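Local coordinates for protein phosphoribosylaminoimidazole-succinocarboxamide synthase (Saccharomyces cerevisiae, PDB 2CNQ) that catalyses the ATP-dependent joining of 4-carboxy-5-aminoimidazole ribotide and aspartate to form SAICAR in purine biosynthesis, at residues A[17-22]-A[38-43]; A[46-51]-A[277-282]; A[209-214]-A[241-246]. All blocks are in the same frame, centred on the assembly; numbering follows the deposited sequence.

The three contacts illustrate how chemistry follows place in a fold. Interaction 1 is partly buried and largely polar: an arginine and its carboxylate partner brace a loop that wraps the phosphates of one ADP, while the other segment reaches a second ADP. Interaction 2 lies further from the chain centre and joins two irregular loops by three hydrogen bonds and a small apolar patch; it touches interaction 1, where Ile-39 packs on Met-280 and Ile-50. Interaction 3 is buried beta pairing, with the aminoimidazole ribonucleotide AMZ bound at one end. It stands apart from the others, yet helix 282-300, which begins in interaction 2, also packs against its Ile-211 and Phe-243.

Interaction 1. Residues A[17-22]-A[38-43]; sequences RGKVRD and RISAYD. With ADP (adenosine-5'-diphosphate), chain F; ADP (adenosine-5'-diphosphate), chain B.
Arg-38 reaches the 17-22 loop through a bend at chi3 (-60°) that turns NE toward the carbonyl of Lys-19. The bond from Arg-38 NE to Lys-19 O is 2.8 Å and nearly straight (167°), lying in the guanidinium plane but meeting the acceptor from above its carbonyl plane. The guanidinium grips one oxygen of Asp-22 end-on with two nitrogens. Arg-38 NH2 meets Asp-22 OD2 at 2.8 Å on the syn side, and Arg-38 NH1 meets the same OD2 at 2.9 Å, with carboxylate and guanidinium nearly coplanar. NH1 also donates to Gly-18 O at 2.8 Å, tilted out of the guanidinium plane, and weakly to Arg-21 O. These bonds, spread round the rim, fix the rotation of the group, and Val-20 O lies over one face. Asp-22 OD1 receives Arg-17 NE and a hydrogen bond from Thr-6, so one carboxylate would offset two like charges, Arg-17 NE and Arg-38 NH2 lying 4.4 Å apart.

The carbonyls gathered here belong to a phosphate-binding loop, the turn between strands 14-17 and 21-25 of an antiparallel sheet. Its amides face the chain B ADP: Lys-19 N bonds to O3B, while Val-20 N and Arg-21 N share O2A. Arg-38 is thus a second-shell residue to the nucleotide.

In one of its two modelled conformers, Lys-19 bends at chi3 and chi4 (-62°), placing NZ 2.7 Å from O3B of the chain B ADP, though CE then lies too close to the chain F beta-phosphate, which makes a long pairing with Asp-43 doubtful. Asp-43 OD1 takes the ribose O2' of the chain F ADP at 2.6 Å and also bonds to His-170, while the amides of Tyr-42 and Asp-43 hold that nucleotide's O1A and O3A.

Interaction 2. Residues A[46-51]-A[277-282]; sequences MENSIP and GVKMPQ
Asn-48 and Met-280 join two irregular loops, the one leading into helix 53-67 and the one that ends at Pro-281, the N-cap of helix 282-300. The side-chain amide of Asn-48 pairs with both backbone polar atoms of a single residue. Met-280 N donates to Asn-48 OD1 at 2.8 Å, its approach tilted from the plane of the side-chain carbonyl. In return Asn-48 ND2 donates to Met-280 O at 2.9 Å, in the carbonyl plane and on a lone pair. The first torsion of Asn-48 (54°) sets CG between the backbone N and the carbonyl carbon, and chi2 (-24°) turns OD1 and ND2 to Met-280 N and O. An alanine here would probably leave Met-280 N and O without these mates and the loop before helix 282-300 less firmly set. A third bond, from Glu-47 N to Val-278 O (2.7 Å), joins the backbones directly.

Apolar groups gather beside these bonds. The side chain of Met-280 bends at chi3, and its CE lies 3.7 Å from CD1 of Ile-50, the two side chains crossing at about a right angle. Met-46 crosses Met-280 likewise, its CG 3.9 Å from Met-280 SD. By contrast, Met-46 and Val-278 lie side by side, with Met-46 SD 4.0 Å from Val-278 CB. Leu-263 and Leu-267 of helix 261-269 and Val-285 of helix 282-300 add to this cluster.

The asparagine amide thus mimics a backbone peptide group, tying the loop before helix 53-67 to the N-cap approach of helix 282-300.

Interaction 3. Residues A[209-214]-A[241-246]; sequences KGIIIA and SRFWNG. With AMZ (aminoimidazole 4-carboxamide ribonucleotide), chain C.
Backbone bonds come first, with Ile-212 and Trp-244 at their centre as an antiparallel hydrogen-bonded pair. Ile-212 N donates to Trp-244 O at 2.7 Å, and Trp-244 N returns a bond of 2.8 Å to Ile-212 O. Ala-214 N to Arg-242 O and Gly-246 N to Gly-210 O extend the pattern in both directions. Gly-210 closes the preceding helix, 185-209, with a Schellman motif, so the chain passes from helix end to strand within a residue. Between these bonds, CA-H groups contact the same carbonyls, as where Ile-211 CA sits 3.2 Å from Trp-244 O.

The ring contacts fall on two faces of the sheet. On one, the methyl of Ala-214 rests over the indole: its CB stands 3.4 Å from the centroid of the six-membered ring of Trp-244, only 7° off the normal, a CH-pi contact. Ile-212 CG2 touches Trp-244 CE3 at 3.8 Å from an oblique direction. On the other, Ile-213 lies alongside Phe-243, its CG1 in the ring plane at the edge and 3.9 Å from CE2, and helix 282-300 packs on Phe-243.

Polar grip on the ligand comes from Arg-242, extended from CG to NE. Its NH2 donates to OP2 of the AMZ phosphate at 2.7 Å, nearly straight (168°), and one guanidinium face lies against AMZ C3. Asp-215 forms a salt bridge with NH2, and Gln-261 takes a bond from NH1, which would steady the group.

Together these features make an antiparallel beta hairpin of strands 211-223 and 228-245 that carries a phosphate-binding arginine into the AMZ pocket.

Interaction 1. Residues A[17-22]-A[38-43]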
loop_
_atom_site.group_PDB
_atom_site.type_symbol
_atom_site.label_atom_id
_atom_site.label_comp_id
_atom_site.label_asym_id
_atom_site.label_seq_id
_atom_site.Cartn_x
_atom_site.Cartn_y
_atom_site.Cartn_z
ATOM N N ARG A 17 2.543 -16.245 -0.162
ATOM C CA ARG A 17 3.308 -15.188 -0.759
ATOM C C ARG A 17 2.385 -14.394 -1.617
ATOM O O ARG A 17 1.736 -14.926 -2.509
ATOM C CB ARG A 17 4.462 -15.699 -1.602
ATOM C CG ARG A 17 5.539 -16.308 -0.806
ATOM C CD ARG A 17 6.785 -16.472 -1.619
ATOM N NE ARG A 17 7.917 -16.898 -0.832
ATOM C CZ ARG A 17 8.231 -18.157 -0.580
ATOM N NH1 ARG A 17 9.259 -18.429 0.172
ATOM N NH2 ARG A 17 7.536 -19.130 -1.110
ATOM N N GLY A 18 2.322 -13.112 -1.345
ATOM C CA GLY A 18 1.652 -12.183 -2.212
ATOM C C GLY A 18 2.627 -11.711 -3.246
ATOM O O GLY A 18 3.704 -12.256 -3.410
ATOM N N LYS A 19 2.278 -10.660 -3.938
ATOM C CA LYS A 19 3.185 -10.134 -4.909
ATOM C C LYS A 19 4.420 -9.590 -4.254
ATOM O O LYS A 19 5.472 -9.597 -4.850
ATOM C CB LYS A 19 2.494 -9.153 -5.801
ATOM C CG LYS A 19 1.478 -9.889 -6.662
ATOM C CD LYS A 19 0.747 -8.978 -7.597
ATOM C CE LYS A 19 -0.110 -7.925 -6.864
ATOM N NZ LYS A 19 -1.183 -8.570 -6.039
ATOM N N VAL A 20 4.268 -9.091 -3.060
ATOM C CA VAL A 20 5.364 -8.447 -2.376
ATOM C C VAL A 20 5.749 -9.140 -1.116
ATOM O O VAL A 20 6.914 -9.174 -0.783
ATOM C CB VAL A 20 4.985 -6.978 -2.078
ATOM C CG1 VAL A 20 5.991 -6.329 -1.165
ATOM C CG2 VAL A 20 4.880 -6.238 -3.378
ATOM N N ARG A 21 4.802 -9.658 -0.372
ATOM C CA ARG A 21 5.086 -10.157 0.922
ATOM C C ARG A 21 5.131 -11.644 0.962
ATOM O O ARG A 21 4.431 -12.338 0.253
ATOM C CB ARG A 21 4.093 -9.646 1.903
ATOM C CG ARG A 21 4.281 -8.142 1.993
ATOM C CD ARG A 21 3.130 -7.430 2.501
ATOM N NE ARG A 21 3.461 -6.061 2.654
ATOM C CZ ARG A 21 3.501 -5.176 1.693
ATOM N NH1 ARG A 21 2.936 -5.388 0.534
ATOM N NH2 ARG A 21 4.093 -4.028 1.939
ATOM N N ASP A 22 5.986 -12.121 1.835
ATOM C CA ASP A 22 6.039 -13.513 2.237
ATOM C C ASP A 22 5.523 -13.532 3.640
ATOM O O ASP A 22 6.000 -12.786 4.474
ATOM C CB ASP A 22 7.441 -14.070 2.189
ATOM C CG ASP A 22 8.017 -14.164 0.834
ATOM O OD1 ASP A 22 9.141 -14.715 0.737
ATOM O OD2 ASP A 22 7.407 -13.759 -0.154
ATOM N N ARG A 38 10.354 -7.670 -4.081
ATOM C CA ARG A 38 9.661 -7.841 -5.301
ATOM C C ARG A 38 8.856 -6.600 -5.616
ATOM O O ARG A 38 8.429 -5.864 -4.753
ATOM C CB ARG A 38 8.719 -9.024 -5.214
ATOM C CG ARG A 38 9.441 -10.339 -4.992
ATOM C CD ARG A 38 8.536 -11.514 -5.109
ATOM N NE ARG A 38 7.442 -11.510 -4.172
ATOM C CZ ARG A 38 7.403 -12.193 -3.042
ATOM N NH1 ARG A 38 6.314 -12.202 -2.318
ATOM N NH2 ARG A 38 8.446 -12.869 -2.625
ATOM N N ILE A 39 8.616 -6.391 -6.877
ATOM C CA ILE A 39 7.747 -5.316 -7.292
ATOM C C ILE A 39 6.904 -5.836 -8.400
ATOM O O ILE A 39 7.335 -6.641 -9.196
ATOM C CB ILE A 39 8.537 -4.085 -7.683
ATOM C CG1 ILE A 39 7.626 -2.901 -7.966
ATOM C CG2 ILE A 39 9.460 -4.354 -8.839
ATOM C CD1 ILE A 39 8.360 -1.596 -8.035
ATOM N N SER A 40 5.686 -5.381 -8.436
ATOM C CA SER A 40 4.731 -5.832 -9.405
ATOM C C SER A 40 4.061 -4.653 -10.000
ATOM O O SER A 40 4.026 -3.584 -9.448
ATOM C CB SER A 40 3.718 -6.695 -8.709
ATOM O OG SER A 40 3.025 -5.974 -7.721
ATOM N N ALA A 41 3.502 -4.854 -11.166
ATOM C CA ALA A 41 2.691 -3.826 -11.776
ATOM C C ALA A 41 1.704 -4.553 -12.612
ATOM O O ALA A 41 2.020 -5.563 -13.217
ATOM C CB ALA A 41 3.516 -2.922 -12.602
ATOM N N TYR A 42 0.497 -4.046 -12.645
ATOM C CA TYR A 42 -0.555 -4.688 -13.380
ATOM C C TYR A 42 -0.660 -6.143 -12.992
ATOM O O TYR A 42 -0.944 -6.993 -13.821
ATOM C CB TYR A 42 -0.388 -4.495 -14.867
ATOM C CG TYR A 42 -0.233 -3.057 -15.233
ATOM C CD1 TYR A 42 -1.269 -2.191 -15.150
ATOM C CD2 TYR A 42 0.973 -2.582 -15.666
ATOM C CE1 TYR A 42 -1.117 -0.881 -15.515
ATOM C CE2 TYR A 42 1.152 -1.306 -16.032
ATOM C CZ TYR A 42 0.115 -0.447 -15.952
ATOM O OH TYR A 42 0.307 0.844 -16.351
ATOM N N ASP A 43 -0.473 -6.419 -11.714
ATOM C CA ASP A 43 -0.646 -7.748 -11.158
ATOM C C ASP A 43 0.359 -8.745 -11.632
ATOM O O ASP A 43 0.147 -9.919 -11.463
ATOM C CB ASP A 43 -2.053 -8.263 -11.313
ATOM C CG ASP A 43 -2.999 -7.524 -10.462
ATOM O OD1 ASP A 43 -4.041 -7.137 -10.973
ATOM O OD2 ASP A 43 -2.711 -7.311 -9.274
HETATM P PB ADP F . 0.065 -4.956 -8.504
HETATM O O1B ADP F . 0.565 -6.359 -8.602
HETATM O O2B ADP F . -1.331 -4.834 -7.955
HETATM O O3B ADP F . 1.098 -4.073 -7.844
HETATM P PA ADP F . -0.633 -2.850 -9.810
HETATM O O1A ADP F . -0.357 -1.956 -10.957
HETATM O O2A ADP F . -0.163 -2.146 -8.590
HETATM O O3A ADP F . -0.126 -4.333 -9.972
HETATM O "O5'" ADP F . -2.165 -3.091 -9.597
HETATM C "C5'" ADP F . -2.939 -2.053 -9.036
HETATM C "C4'" ADP F . -4.430 -2.320 -9.070
HETATM O "O4'" ADP F . -4.827 -2.327 -10.437
HETATM C "C3'" ADP F . -4.738 -3.668 -8.470
HETATM O "O3'" ADP F . -6.012 -3.633 -7.853
HETATM C "C2'" ADP F . -4.750 -4.541 -9.685
HETATM O "O2'" ADP F . -5.588 -5.653 -9.500
HETATM C "C1'" ADP F . -5.320 -3.619 -10.737
HETATM N N9 ADP F . -4.875 -3.955 -12.085
HETATM C C8 ADP F . -3.658 -4.367 -12.396
HETATM N N7 ADP F . -3.557 -4.607 -13.709
HETATM C C5 ADP F . -4.732 -4.321 -14.244
HETATM C C6 ADP F . -5.216 -4.367 -15.607
HETATM N N6 ADP F . -4.376 -4.777 -16.587
HETATM N N1 ADP F . -6.500 -4.006 -15.789
HETATM C C2 ADP F . -7.310 -3.611 -14.761
HETATM N N3 ADP F . -6.902 -3.541 -13.472
HETATM C C4 ADP F . -5.627 -3.886 -13.176
HETATM P PB ADP B . -0.947 -8.872 -2.599
HETATM O O1B ADP B . -0.997 -7.416 -2.566
HETATM O O2B ADP B . -2.283 -9.483 -2.548
HETATM O O3B ADP B . -0.204 -9.508 -3.668
HETATM P PA ADP B . 0.983 -8.722 -0.501
HETATM O O1A ADP B . 0.783 -7.288 -0.280
HETATM O O2A ADP B . 2.206 -9.181 -1.139
HETATM O O3A ADP B . -0.256 -9.338 -1.247
HETATM O "O5'" ADP B . 0.879 -9.508 0.854
HETATM C "C5'" ADP B . 0.056 -9.152 1.942
HETATM C "C4'" ADP B . -1.086 -10.120 2.036
HETATM O "O4'" ADP B . -1.410 -10.215 3.422
HETATM C "C3'" ADP B . -2.338 -9.650 1.363
HETATM O "O3'" ADP B . -3.143 -10.752 1.021
HETATM C "C2'" ADP B . -3.034 -8.902 2.468
HETATM O "O2'" ADP B . -4.400 -8.732 2.257
HETATM C "C1'" ADP B . -2.743 -9.792 3.616
HETATM N N9 ADP B . -2.806 -9.197 4.917
HETATM C C8 ADP B . -2.409 -7.969 5.256
HETATM N N7 ADP B . -2.494 -7.745 6.540
HETATM C C5 ADP B . -2.978 -8.888 7.053
HETATM C C6 ADP B . -3.279 -9.335 8.360
HETATM N N6 ADP B . -3.090 -8.559 9.408
HETATM N N1 ADP B . -3.827 -10.534 8.523
HETATM C C2 ADP B . -3.976 -11.326 7.466
HETATM N N3 ADP B . -3.657 -11.051 6.211
HETATM C C4 ADP B . -3.169 -9.827 6.021
#

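Interaction 2. Residues A[46-51]-A[277-282]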
loop_
_atom_site.group_PDB
_atom_site.type_symbol
_atom_site.label_atom_id
_atom_site.label_comp_id
_atom_site.label_asym_id
_atom_site.label_seq_id
_atom_site.Cartn_x
_atom_site.Cartn_y
_atom_site.Cartn_z
ATOM N N MET A 46 7.671 -8.265 -11.397
ATOM C CA MET A 46 8.821 -8.109 -12.243
ATOM C C MET A 46 9.787 -9.218 -11.969
ATOM O O MET A 46 9.814 -9.810 -10.914
ATOM C CB MET A 46 9.517 -6.800 -11.961
ATOM C CG MET A 46 8.674 -5.569 -12.217
ATOM S SD MET A 46 8.121 -5.361 -13.883
ATOM C CE MET A 46 6.458 -5.928 -13.754
ATOM N N GLU A 47 10.655 -9.472 -12.919
ATOM C CA GLU A 47 11.663 -10.492 -12.730
ATOM C C GLU A 47 12.615 -10.122 -11.647
ATOM O O GLU A 47 13.007 -10.953 -10.864
ATOM C CB GLU A 47 12.459 -10.688 -13.995
ATOM C CG GLU A 47 13.482 -11.718 -13.915
ATOM C CD GLU A 47 12.870 -13.044 -13.583
ATOM O OE1 GLU A 47 11.715 -13.298 -13.972
ATOM O OE2 GLU A 47 13.560 -13.850 -12.938
ATOM N N ASN A 48 13.024 -8.875 -11.636
ATOM C CA ASN A 48 13.988 -8.410 -10.717
ATOM C C ASN A 48 13.361 -7.544 -9.664
ATOM O O ASN A 48 12.234 -7.120 -9.740
ATOM C CB ASN A 48 15.137 -7.727 -11.430
ATOM C CG ASN A 48 14.735 -6.635 -12.367
ATOM O OD1 ASN A 48 13.635 -6.579 -12.884
ATOM N ND2 ASN A 48 15.693 -5.766 -12.645
ATOM N N SER A 49 14.118 -7.345 -8.626
ATOM C CA SER A 49 13.661 -6.702 -7.440
ATOM C C SER A 49 14.182 -5.279 -7.358
ATOM O O SER A 49 15.025 -4.841 -8.128
ATOM C CB SER A 49 14.142 -7.568 -6.270
ATOM O OG SER A 49 13.277 -8.731 -6.069
ATOM N N ILE A 50 13.629 -4.562 -6.408
ATOM C CA ILE A 50 14.097 -3.234 -6.065
ATOM C C ILE A 50 14.761 -3.387 -4.718
ATOM O O ILE A 50 14.083 -3.588 -3.735
ATOM C CB ILE A 50 12.948 -2.252 -5.979
ATOM C CG1 ILE A 50 12.100 -2.158 -7.244
ATOM C CG2 ILE A 50 13.474 -0.895 -5.593
ATOM C CD1 ILE A 50 12.772 -1.696 -8.470
ATOM N N PRO A 51 16.071 -3.333 -4.641
ATOM C CA PRO A 51 16.709 -3.625 -3.378
ATOM C C PRO A 51 16.183 -2.768 -2.275
ATOM O O PRO A 51 16.088 -1.552 -2.395
ATOM C CB PRO A 51 18.184 -3.354 -3.636
ATOM C CG PRO A 51 18.312 -3.638 -5.086
ATOM C CD PRO A 51 17.043 -3.169 -5.717
ATOM N N GLY A 277 8.043 -11.959 -16.064
ATOM C CA GLY A 277 9.457 -12.073 -16.190
ATOM C C GLY A 277 10.111 -10.843 -16.760
ATOM O O GLY A 277 11.170 -10.965 -17.341
ATOM N N VAL A 278 9.542 -9.659 -16.585
ATOM C CA VAL A 278 10.145 -8.478 -17.135
ATOM C C VAL A 278 11.309 -8.078 -16.281
ATOM O O VAL A 278 11.196 -7.908 -15.083
ATOM C CB VAL A 278 9.158 -7.344 -17.235
ATOM C CG1 VAL A 278 9.830 -6.043 -17.543
ATOM C CG2 VAL A 278 8.144 -7.675 -18.294
ATOM N N LYS A 279 12.420 -7.880 -16.931
ATOM C CA LYS A 279 13.592 -7.393 -16.281
ATOM C C LYS A 279 13.602 -5.909 -16.422
ATOM O O LYS A 279 13.759 -5.375 -17.515
ATOM C CB LYS A 279 14.830 -7.994 -16.906
ATOM C CG LYS A 279 16.095 -7.593 -16.140
ATOM C CD LYS A 279 16.974 -8.773 -15.673
ATOM C CE LYS A 279 17.947 -8.367 -14.559
ATOM N NZ LYS A 279 18.890 -7.354 -15.028
ATOM N N MET A 280 13.382 -5.221 -15.329
ATOM C CA MET A 280 13.506 -3.798 -15.360
ATOM C C MET A 280 14.943 -3.484 -15.615
ATOM O O MET A 280 15.799 -3.980 -14.910
ATOM C CB MET A 280 13.146 -3.221 -14.023
ATOM C CG MET A 280 11.714 -3.402 -13.644
ATOM S SD MET A 280 11.418 -2.878 -11.981
ATOM C CE MET A 280 12.238 -4.189 -11.110
ATOM N N PRO A 281 15.224 -2.627 -16.572
ATOM C CA PRO A 281 16.575 -2.179 -16.722
ATOM C C PRO A 281 17.037 -1.543 -15.454
ATOM O O PRO A 281 16.253 -1.015 -14.677
ATOM C CB PRO A 281 16.467 -1.145 -17.835
ATOM C CG PRO A 281 15.279 -1.596 -18.614
ATOM C CD PRO A 281 14.327 -2.064 -17.575
ATOM N N GLN A 282 18.331 -1.540 -15.268
ATOM C CA GLN A 282 18.862 -0.986 -14.056
ATOM C C GLN A 282 18.416 0.434 -13.856
ATOM O O GLN A 282 18.169 0.839 -12.747
ATOM C CB GLN A 282 20.371 -1.041 -14.097
ATOM C CG GLN A 282 21.024 -0.668 -12.805
ATOM C CD GLN A 282 20.801 -1.714 -11.749
ATOM O OE1 GLN A 282 21.192 -2.876 -11.920
ATOM N NE2 GLN A 282 20.149 -1.331 -10.662
#

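Interaction 3. Residues A[209-214]-A[241-246]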
loop_
_atom_site.group_PDB
_atom_site.type_symbol
_atom_site.label_atom_id
_atom_site.label_comp_id
_atom_site.label_asym_id
_atom_site.label_seq_id
_atom_site.Cartn_x
_atom_site.Cartn_y
_atom_site.Cartn_z
ATOM N N LYS A 209 4.334 18.609 3.985
ATOM C CA LYS A 209 5.655 18.127 3.670
ATOM C C LYS A 209 5.998 18.284 2.219
ATOM O O LYS A 209 7.147 18.073 1.868
ATOM C CB LYS A 209 5.808 16.659 4.009
ATOM C CG LYS A 209 5.636 16.301 5.448
ATOM C CD LYS A 209 6.662 17.004 6.286
ATOM C CE LYS A 209 6.781 16.354 7.651
ATOM N NZ LYS A 209 7.756 17.103 8.461
ATOM N N GLY A 210 5.036 18.609 1.385
ATOM C CA GLY A 210 5.280 18.792 -0.015
ATOM C C GLY A 210 4.819 17.688 -0.901
ATOM O O GLY A 210 5.126 17.743 -2.073
ATOM N N ILE A 211 4.068 16.740 -0.393
ATOM C CA ILE A 211 3.593 15.646 -1.207
ATOM C C ILE A 211 2.100 15.676 -1.216
ATOM O O ILE A 211 1.461 15.785 -0.199
ATOM C CB ILE A 211 4.190 14.276 -0.830
ATOM C CG1 ILE A 211 5.598 14.160 -1.445
ATOM C CG2 ILE A 211 3.322 13.155 -1.354
ATOM C CD1 ILE A 211 6.324 12.890 -1.100
ATOM N N ILE A 212 1.582 15.540 -2.407
ATOM C CA ILE A 212 0.181 15.290 -2.604
ATOM C C ILE A 212 -0.012 13.808 -2.642
ATOM O O ILE A 212 0.544 13.129 -3.479
ATOM C CB ILE A 212 -0.292 15.921 -3.897
ATOM C CG1 ILE A 212 -0.283 17.434 -3.762
ATOM C CG2 ILE A 212 -1.674 15.413 -4.223
ATOM C CD1 ILE A 212 -0.528 18.157 -5.037
ATOM N N ILE A 213 -0.803 13.293 -1.731
ATOM C CA ILE A 213 -1.201 11.911 -1.803
ATOM C C ILE A 213 -2.387 11.891 -2.713
ATOM O O ILE A 213 -3.472 12.296 -2.341
ATOM C CB ILE A 213 -1.567 11.350 -0.452
ATOM C CG1 ILE A 213 -0.481 11.583 0.571
ATOM C CG2 ILE A 213 -1.850 9.880 -0.618
ATOM C CD1 ILE A 213 -0.814 11.116 1.924
ATOM N N ALA A 214 -2.200 11.478 -3.936
ATOM C CA ALA A 214 -3.276 11.535 -4.867
ATOM C C ALA A 214 -4.365 10.565 -4.503
ATOM O O ALA A 214 -5.538 10.885 -4.553
ATOM C CB ALA A 214 -2.787 11.237 -6.225
ATOM N N SER A 241 0.007 3.709 -2.996
ATOM C CA SER A 241 -0.411 5.081 -3.136
ATOM C C SER A 241 0.209 5.708 -4.302
ATOM O O SER A 241 1.212 5.237 -4.807
ATOM C CB SER A 241 0.064 5.869 -1.921
ATOM O OG SER A 241 -0.188 5.174 -0.732
ATOM N N ARG A 242 -0.335 6.857 -4.670
ATOM C CA ARG A 242 0.308 7.740 -5.592
ATOM C C ARG A 242 0.682 8.981 -4.860
ATOM O O ARG A 242 -0.126 9.582 -4.178
ATOM C CB ARG A 242 -0.579 8.054 -6.750
ATOM C CG ARG A 242 -0.725 6.899 -7.655
ATOM C CD ARG A 242 -1.742 7.197 -8.693
ATOM N NE ARG A 242 -1.874 6.076 -9.596
ATOM C CZ ARG A 242 -3.008 5.522 -9.946
ATOM N NH1 ARG A 242 -2.965 4.584 -10.851
ATOM N NH2 ARG A 242 -4.158 5.864 -9.408
ATOM N N PHE A 243 1.950 9.323 -4.986
ATOM C CA PHE A 243 2.523 10.461 -4.345
ATOM C C PHE A 243 3.050 11.399 -5.379
ATOM O O PHE A 243 3.874 11.011 -6.192
ATOM C CB PHE A 243 3.655 10.031 -3.452
ATOM C CG PHE A 243 3.266 9.148 -2.344
ATOM C CD1 PHE A 243 3.942 7.974 -2.107
ATOM C CD2 PHE A 243 2.256 9.487 -1.490
ATOM C CE1 PHE A 243 3.630 7.187 -1.017
ATOM C CE2 PHE A 243 1.930 8.685 -0.428
ATOM C CZ PHE A 243 2.634 7.541 -0.182
ATOM N N TRP A 244 2.582 12.627 -5.313
ATOM C CA TRP A 244 2.978 13.650 -6.231
ATOM C C TRP A 244 3.675 14.736 -5.492
ATOM O O TRP A 244 3.414 15.019 -4.357
ATOM C CB TRP A 244 1.770 14.231 -6.903
ATOM C CG TRP A 244 1.031 13.268 -7.719
ATOM C CD1 TRP A 244 1.497 12.123 -8.270
ATOM C CD2 TRP A 244 -0.318 13.379 -8.113
ATOM N NE1 TRP A 244 0.521 11.524 -8.976
ATOM C CE2 TRP A 244 -0.607 12.285 -8.908
ATOM C CE3 TRP A 244 -1.323 14.310 -7.852
ATOM C CZ2 TRP A 244 -1.836 12.105 -9.482
ATOM C CZ3 TRP A 244 -2.541 14.128 -8.399
ATOM C CH2 TRP A 244 -2.803 13.023 -9.200
ATOM N N ASN A 245 4.589 15.369 -6.175
ATOM C CA ASN A 245 5.247 16.522 -5.639
ATOM C C ASN A 245 4.324 17.704 -5.711
ATOM O O ASN A 245 3.849 18.070 -6.775
ATOM C CB ASN A 245 6.501 16.742 -6.446
ATOM C CG ASN A 245 7.323 17.846 -5.920
ATOM O OD1 ASN A 245 8.242 17.595 -5.130
ATOM N ND2 ASN A 245 7.058 19.035 -6.323
ATOM N N GLY A 246 4.052 18.316 -4.579
ATOM C CA GLY A 246 3.117 19.413 -4.560
ATOM C C GLY A 246 3.548 20.572 -5.400
ATOM O O GLY A 246 2.756 21.209 -6.052
HETATM O O5 AMZ C . -2.385 -3.256 -4.337
HETATM C C6 AMZ C . -3.482 -3.072 -4.821
HETATM N N2 AMZ C . -4.338 -4.049 -5.096
HETATM C C3A AMZ C . -3.945 -1.728 -5.111
HETATM C C7A AMZ C . -3.224 -0.585 -4.946
HETATM N N3 AMZ C . -2.004 -0.350 -4.429
HETATM N N1 AMZ C . -5.151 -1.429 -5.624
HETATM C C5 AMZ C . -5.187 -0.123 -5.761
HETATM N N AMZ C . -4.007 0.407 -5.366
HETATM C C1 AMZ C . -3.698 1.814 -5.307
HETATM C C2 AMZ C . -2.946 2.330 -6.498
HETATM C C3 AMZ C . -3.347 3.777 -6.524
HETATM O O2 AMZ C . -2.551 4.431 -5.562
HETATM O O1 AMZ C . -1.562 2.109 -6.326
HETATM O O AMZ C . -4.926 2.484 -5.339
HETATM C C AMZ C . -4.790 3.704 -6.052
HETATM C C4 AMZ C . -5.798 3.771 -7.152
HETATM O O3 AMZ C . -5.381 2.911 -8.200
HETATM P P AMZ C . -6.196 2.939 -9.570
HETATM O OP1 AMZ C . -7.524 2.306 -9.314
HETATM O O4 AMZ C . -5.341 2.116 -10.505
HETATM O OP2 AMZ C . -6.357 4.353 -10.024
#